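Local coordinates for probable N-glycosylase/DNA lyase (Thermotoga maritima, PDB 3N0U), which belongs to the helix-hairpin-helix family of DNA glycosylases, as a probable N-glycosylase/DNA lyase of the 8-oxoguanine DNA glycosylase type, at residues Arg24-Phe35 and Glu200-Tyr211. Residues are numbered along the deposited sequence; the frame is centred on the assembly and turned at random.
Sequences REEAKPLVEQRF and ESPGKFDLYLWY
Glu-200 OE2 is gripped from two directions: Arg-24 NH1 forms a salt bridge with it at 2.9 Å, nearly in the guanidinium plane and on the anti lone pair, and a water that accepts from Arg-24 NE donates to it as well. That same water donates to Tyr-208 OH, whose hydroxyl donates in turn to a second water, 2.6 Å away. The second water donates hydrogen bonds to Glu-200 OE1 and Glu-32 OE2, and it bridges two like-charged carboxylates that do not touch. Lys-204 NZ forms a salt bridge with Glu-32 OE2 at 3.0 Å, from the syn side and 20° out of the carboxylate plane, with a weak second bond to OE1, which probably eases the crowding of negative charge. Arg-24 has further partners in Phe-198, by a cation-pi contact and a bond to its carbonyl, and in Glu-21.

Next to these polar groups the Tyr-208 ring enters the hollow formed by Arg-24, Ala-27, Lys-28 and Val-31, a knob into a hole. Val-31 CG2 stands squarely over the centre of the ring, 3.9 Å from the centroid. Ala-27 CB lies over a face of Tyr-211, whose hydroxyl donates to Glu-26 OE1 at 2.6 Å with ring and carboxylate almost perpendicular; CG of Glu-26 lies between its own N and carbonyl carbon (chi1 72°), and the extended chain beyond it carries the carboxylate to that hydroxyl. At the other end, Lys-204 CG sits over the Phe-35 ring, displaced toward its rim, while Leu-207 CD1 and Gly-203 O approach the ring edge.

The axes of segments 24-35 and 202-211 approach to 9.8 Å with their N-to-C directions 131° apart, an antiparallel-leaning crossing of the long helix 13-44 and the last helix, 202-214, in the all-helical fold of a helix-hairpin-helix glycosylase.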
loop_
_atom_site.group_PDB
_atom_site.type_symbol
_atom_site.label_atom_id
_atom_site.label_comp_id
_atom_site.label_asym_id
_atom_site.label_seq_id
_atom_site.Cartn_x
_atom_site.Cartn_y
_atom_site.Cartn_z
ATOM N N ARG A 24 -18.209 1.055 -11.028
ATOM C CA ARG A 24 -17.054 0.784 -11.872
ATOM C C ARG A 24 -16.813 1.854 -12.922
ATOM O O ARG A 24 -15.695 2.330 -13.092
ATOM C CB ARG A 24 -17.207 -0.573 -12.539
ATOM C CG ARG A 24 -15.949 -1.054 -13.224
ATOM C CD ARG A 24 -16.223 -2.417 -13.876
ATOM N NE ARG A 24 -14.980 -3.125 -14.174
ATOM C CZ ARG A 24 -14.835 -4.437 -14.120
ATOM N NH1 ARG A 24 -13.654 -4.953 -14.393
ATOM N NH2 ARG A 24 -15.871 -5.238 -13.822
ATOM N N GLU A 25 -17.865 2.261 -13.620
ATOM C CA GLU A 25 -17.688 3.176 -14.741
ATOM C C GLU A 25 -17.166 4.510 -14.243
ATOM O O GLU A 25 -16.271 5.090 -14.834
ATOM C CB GLU A 25 -19.013 3.382 -15.460
ATOM C CG GLU A 25 -18.939 4.343 -16.629
ATOM C CD GLU A 25 -20.314 4.650 -17.212
ATOM O OE1 GLU A 25 -20.579 5.830 -17.540
ATOM O OE2 GLU A 25 -21.132 3.708 -17.338
ATOM N N GLU A 26 -17.721 4.988 -13.144
ATOM C CA GLU A 26 -17.323 6.293 -12.646
ATOM C C GLU A 26 -15.946 6.285 -12.006
ATOM O O GLU A 26 -15.247 7.302 -12.015
ATOM C CB GLU A 26 -18.381 6.872 -11.688
ATOM C CG GLU A 26 -18.487 6.232 -10.331
ATOM C CD GLU A 26 -19.767 6.648 -9.621
ATOM O OE1 GLU A 26 -19.715 6.993 -8.422
ATOM O OE2 GLU A 26 -20.825 6.597 -10.261
ATOM N N ALA A 27 -15.575 5.156 -11.408
ATOM C CA ALA A 27 -14.310 5.054 -10.710
ATOM C C ALA A 27 -13.175 4.785 -11.675
ATOM O O ALA A 27 -12.033 5.137 -11.401
ATOM C CB ALA A 27 -14.364 3.978 -9.633
ATOM N N LYS A 28 -13.480 4.162 -12.806
ATOM C CA LYS A 28 -12.420 3.673 -13.686
ATOM C C LYS A 28 -11.412 4.739 -14.118
ATOM O O LYS A 28 -10.207 4.495 -14.091
ATOM C CB LYS A 28 -13.010 2.957 -14.890
ATOM C CG LYS A 28 -11.959 2.469 -15.855
ATOM C CD LYS A 28 -12.554 1.651 -16.970
ATOM C CE LYS A 28 -11.446 1.035 -17.832
ATOM N NZ LYS A 28 -12.009 0.170 -18.901
ATOM N N PRO A 29 -11.873 5.930 -14.508
ATOM C CA PRO A 29 -10.858 6.922 -14.923
ATOM C C PRO A 29 -9.914 7.296 -13.790
ATOM O O PRO A 29 -8.716 7.529 -14.018
ATOM C CB PRO A 29 -11.679 8.138 -15.378
ATOM C CG PRO A 29 -13.096 7.674 -15.441
ATOM C CD PRO A 29 -13.251 6.433 -14.634
ATOM N N LEU A 30 -10.430 7.363 -12.574
ATOM C CA LEU A 30 -9.573 7.666 -11.431
ATOM C C LEU A 30 -8.599 6.533 -11.151
ATOM O O LEU A 30 -7.437 6.767 -10.847
ATOM C CB LEU A 30 -10.422 7.930 -10.185
ATOM C CG LEU A 30 -11.349 9.143 -10.240
ATOM C CD1 LEU A 30 -12.074 9.258 -8.916
ATOM C CD2 LEU A 30 -10.563 10.416 -10.529
ATOM N N VAL A 31 -9.084 5.304 -11.198
ATOM C CA VAL A 31 -8.234 4.140 -10.992
ATOM C C VAL A 31 -7.137 4.089 -12.054
ATOM O O VAL A 31 -5.972 3.879 -11.732
ATOM C CB VAL A 31 -9.079 2.857 -11.002
ATOM C CG1 VAL A 31 -8.206 1.609 -10.970
ATOM C CG2 VAL A 31 -10.044 2.854 -9.824
ATOM N N GLU A 32 -7.507 4.300 -13.314
ATOM C CA GLU A 32 -6.530 4.192 -14.386
ATOM C C GLU A 32 -5.505 5.306 -14.296
ATOM O O GLU A 32 -4.328 5.082 -14.503
ATOM C CB GLU A 32 -7.210 4.183 -15.757
ATOM C CG GLU A 32 -8.010 2.927 -16.019
ATOM C CD GLU A 32 -7.122 1.709 -16.194
ATOM O OE1 GLU A 32 -6.089 1.829 -16.908
ATOM O OE2 GLU A 32 -7.440 0.644 -15.618
ATOM N N GLN A 33 -5.934 6.509 -13.960
ATOM C CA GLN A 33 -4.991 7.617 -13.863
ATOM C C GLN A 33 -4.043 7.394 -12.697
ATOM O O GLN A 33 -2.838 7.653 -12.795
ATOM C CB GLN A 33 -5.733 8.941 -13.718
ATOM C CG GLN A 33 -6.268 9.429 -15.057
ATOM C CD GLN A 33 -7.511 10.287 -14.927
ATOM O OE1 GLN A 33 -7.650 11.061 -13.977
ATOM N NE2 GLN A 33 -8.430 10.143 -15.879
ATOM N N ARG A 34 -4.559 6.845 -11.602
ATOM C CA ARG A 34 -3.710 6.622 -10.440
ATOM C C ARG A 34 -2.687 5.531 -10.761
ATOM O O ARG A 34 -1.505 5.658 -10.431
ATOM C CB ARG A 34 -4.561 6.256 -9.229
ATOM C CG ARG A 34 -3.780 6.121 -7.945
ATOM C CD ARG A 34 -3.178 7.444 -7.516
ATOM N NE ARG A 34 -4.177 8.382 -6.998
ATOM C CZ ARG A 34 -4.563 9.495 -7.609
ATOM N NH1 ARG A 34 -4.050 9.844 -8.785
ATOM N NH2 ARG A 34 -5.472 10.266 -7.029
ATOM N N PHE A 35 -3.135 4.482 -11.441
ATOM C CA PHE A 35 -2.212 3.429 -11.827
ATOM C C PHE A 35 -1.137 3.884 -12.792
ATOM O O PHE A 35 -0.011 3.373 -12.750
ATOM C CB PHE A 35 -2.920 2.176 -12.338
ATOM C CG PHE A 35 -2.569 0.997 -11.529
ATOM C CD1 PHE A 35 -3.269 0.723 -10.377
ATOM C CD2 PHE A 35 -1.447 0.250 -11.830
ATOM C CE1 PHE A 35 -2.912 -0.326 -9.572
ATOM C CE2 PHE A 35 -1.068 -0.804 -11.017
ATOM C CZ PHE A 35 -1.817 -1.094 -9.889
ATOM N N GLU A 200 -10.491 -7.647 -12.779
ATOM C CA GLU A 200 -9.367 -6.735 -12.518
ATOM C C GLU A 200 -8.239 -7.438 -11.790
ATOM O O GLU A 200 -8.453 -8.404 -11.062
ATOM C CB GLU A 200 -9.796 -5.528 -11.664
ATOM C CG GLU A 200 -10.824 -4.610 -12.297
ATOM C CD GLU A 200 -10.294 -3.815 -13.488
ATOM O OE1 GLU A 200 -9.094 -3.479 -13.505
ATOM O OE2 GLU A 200 -11.098 -3.517 -14.411
ATOM N N SER A 201 -7.027 -6.939 -11.987
ATOM C CA SER A 201 -5.884 -7.384 -11.211
ATOM C C SER A 201 -6.064 -7.001 -9.745
ATOM O O SER A 201 -6.731 -6.024 -9.436
ATOM C CB SER A 201 -4.617 -6.718 -11.734
ATOM O OG SER A 201 -4.659 -5.321 -11.457
ATOM N N PRO A 202 -5.456 -7.762 -8.827
ATOM C CA PRO A 202 -5.517 -7.395 -7.408
ATOM C C PRO A 202 -5.117 -5.937 -7.133
ATOM O O PRO A 202 -5.746 -5.267 -6.314
ATOM C CB PRO A 202 -4.511 -8.366 -6.761
ATOM C CG PRO A 202 -4.595 -9.591 -7.641
ATOM C CD PRO A 202 -4.748 -9.034 -9.043
ATOM N N GLY A 203 -4.098 -5.434 -7.821
ATOM C CA GLY A 203 -3.590 -4.107 -7.528
ATOM C C GLY A 203 -4.591 -3.015 -7.872
ATOM O O GLY A 203 -4.734 -2.019 -7.137
ATOM N N LYS A 204 -5.289 -3.173 -8.997
ATOM C CA LYS A 204 -6.340 -2.217 -9.372
ATOM C C LYS A 204 -7.630 -2.466 -8.599
ATOM O O LYS A 204 -8.347 -1.525 -8.245
ATOM C CB LYS A 204 -6.620 -2.298 -10.877
ATOM C CG LYS A 204 -5.548 -1.652 -11.698
ATOM C CD LYS A 204 -5.852 -1.619 -13.166
ATOM C CE LYS A 204 -4.683 -1.004 -13.916
ATOM N NZ LYS A 204 -4.914 -1.011 -15.392
ATOM N N PHE A 205 -7.937 -3.730 -8.363
ATOM C CA PHE A 205 -9.147 -4.096 -7.632
ATOM C C PHE A 205 -9.160 -3.390 -6.285
ATOM O O PHE A 205 -10.198 -2.904 -5.848
ATOM C CB PHE A 205 -9.213 -5.615 -7.438
ATOM C CG PHE A 205 -10.513 -6.101 -6.893
ATOM C CD1 PHE A 205 -11.687 -5.893 -7.589
ATOM C CD2 PHE A 205 -10.569 -6.772 -5.686
ATOM C CE1 PHE A 205 -12.896 -6.341 -7.091
ATOM C CE2 PHE A 205 -11.788 -7.235 -5.189
ATOM C CZ PHE A 205 -12.943 -7.017 -5.903
ATOM N N ASP A 206 -8.005 -3.327 -5.637
ATOM C CA ASP A 206 -7.893 -2.621 -4.352
ATOM C C ASP A 206 -8.444 -1.199 -4.434
ATOM O O ASP A 206 -9.098 -0.717 -3.501
ATOM C CB ASP A 206 -6.430 -2.545 -3.912
ATOM C CG ASP A 206 -6.248 -1.767 -2.638
ATOM O OD1 ASP A 206 -6.488 -2.339 -1.547
ATOM O OD2 ASP A 206 -5.847 -0.594 -2.729
ATOM N N LEU A 207 -8.158 -0.506 -5.532
ATOM C CA LEU A 207 -8.630 0.875 -5.673
ATOM C C LEU A 207 -10.132 0.949 -5.875
ATOM O O LEU A 207 -10.768 1.874 -5.389
ATOM C CB LEU A 207 -7.904 1.596 -6.791
ATOM C CG LEU A 207 -6.403 1.728 -6.558
ATOM C CD1 LEU A 207 -5.803 2.448 -7.746
ATOM C CD2 LEU A 207 -6.106 2.482 -5.259
ATOM N N TYR A 208 -10.705 -0.024 -6.572
ATOM C CA TYR A 208 -12.159 -0.073 -6.677
ATOM C C TYR A 208 -12.773 -0.317 -5.290
ATOM O O TYR A 208 -13.771 0.305 -4.942
ATOM C CB TYR A 208 -12.600 -1.138 -7.692
ATOM C CG TYR A 208 -12.347 -0.745 -9.127
ATOM C CD1 TYR A 208 -13.212 0.097 -9.800
ATOM C CD2 TYR A 208 -11.251 -1.238 -9.820
ATOM C CE1 TYR A 208 -12.986 0.449 -11.122
ATOM C CE2 TYR A 208 -11.012 -0.884 -11.135
ATOM C CZ TYR A 208 -11.895 -0.049 -11.778
ATOM O OH TYR A 208 -11.684 0.331 -13.070
ATOM N N LEU A 209 -12.185 -1.218 -4.508
ATOM C CA LEU A 209 -12.680 -1.505 -3.157
ATOM C C LEU A 209 -12.665 -0.242 -2.304
ATOM O O LEU A 209 -13.594 0.036 -1.537
ATOM C CB LEU A 209 -11.837 -2.585 -2.490
ATOM C CG LEU A 209 -11.996 -4.008 -3.029
ATOM C CD1 LEU A 209 -11.026 -4.930 -2.314
ATOM C CD2 LEU A 209 -13.418 -4.519 -2.867
ATOM N N TRP A 210 -11.603 0.542 -2.421
ATOM C CA TRP A 210 -11.519 1.750 -1.599
ATOM C C TRP A 210 -12.461 2.857 -2.050
ATOM O O TRP A 210 -12.882 3.680 -1.235
ATOM C CB TRP A 210 -10.083 2.265 -1.518
ATOM C CG TRP A 210 -9.369 1.749 -0.314
ATOM C CD1 TRP A 210 -8.494 0.708 -0.249
ATOM C CD2 TRP A 210 -9.496 2.252 1.011
ATOM N NE1 TRP A 210 -8.060 0.537 1.041
ATOM C CE2 TRP A 210 -8.659 1.480 1.834
ATOM C CE3 TRP A 210 -10.233 3.294 1.581
ATOM C CZ2 TRP A 210 -8.543 1.709 3.199
ATOM C CZ3 TRP A 210 -10.113 3.527 2.937
ATOM C CH2 TRP A 210 -9.276 2.737 3.733
ATOM N N TYR A 211 -12.814 2.867 -3.331
ATOM C CA TYR A 211 -13.774 3.838 -3.854
ATOM C C TYR A 211 -15.119 3.715 -3.134
ATOM O O TYR A 211 -15.824 4.693 -2.950
ATOM C CB TYR A 211 -13.942 3.678 -5.375
ATOM C CG TYR A 211 -14.852 4.709 -5.985
ATOM C CD1 TYR A 211 -14.355 5.923 -6.396
ATOM C CD2 TYR A 211 -16.229 4.494 -6.087
ATOM C CE1 TYR A 211 -15.184 6.889 -6.932
ATOM C CE2 TYR A 211 -17.049 5.443 -6.626
ATOM C CZ TYR A 211 -16.528 6.653 -7.027
ATOM O OH TYR A 211 -17.339 7.629 -7.545
HETATM O O HOH W 1 -12.844 -1.406 -14.959
HETATM O O HOH W 2 -9.377 -0.482 -14.078
#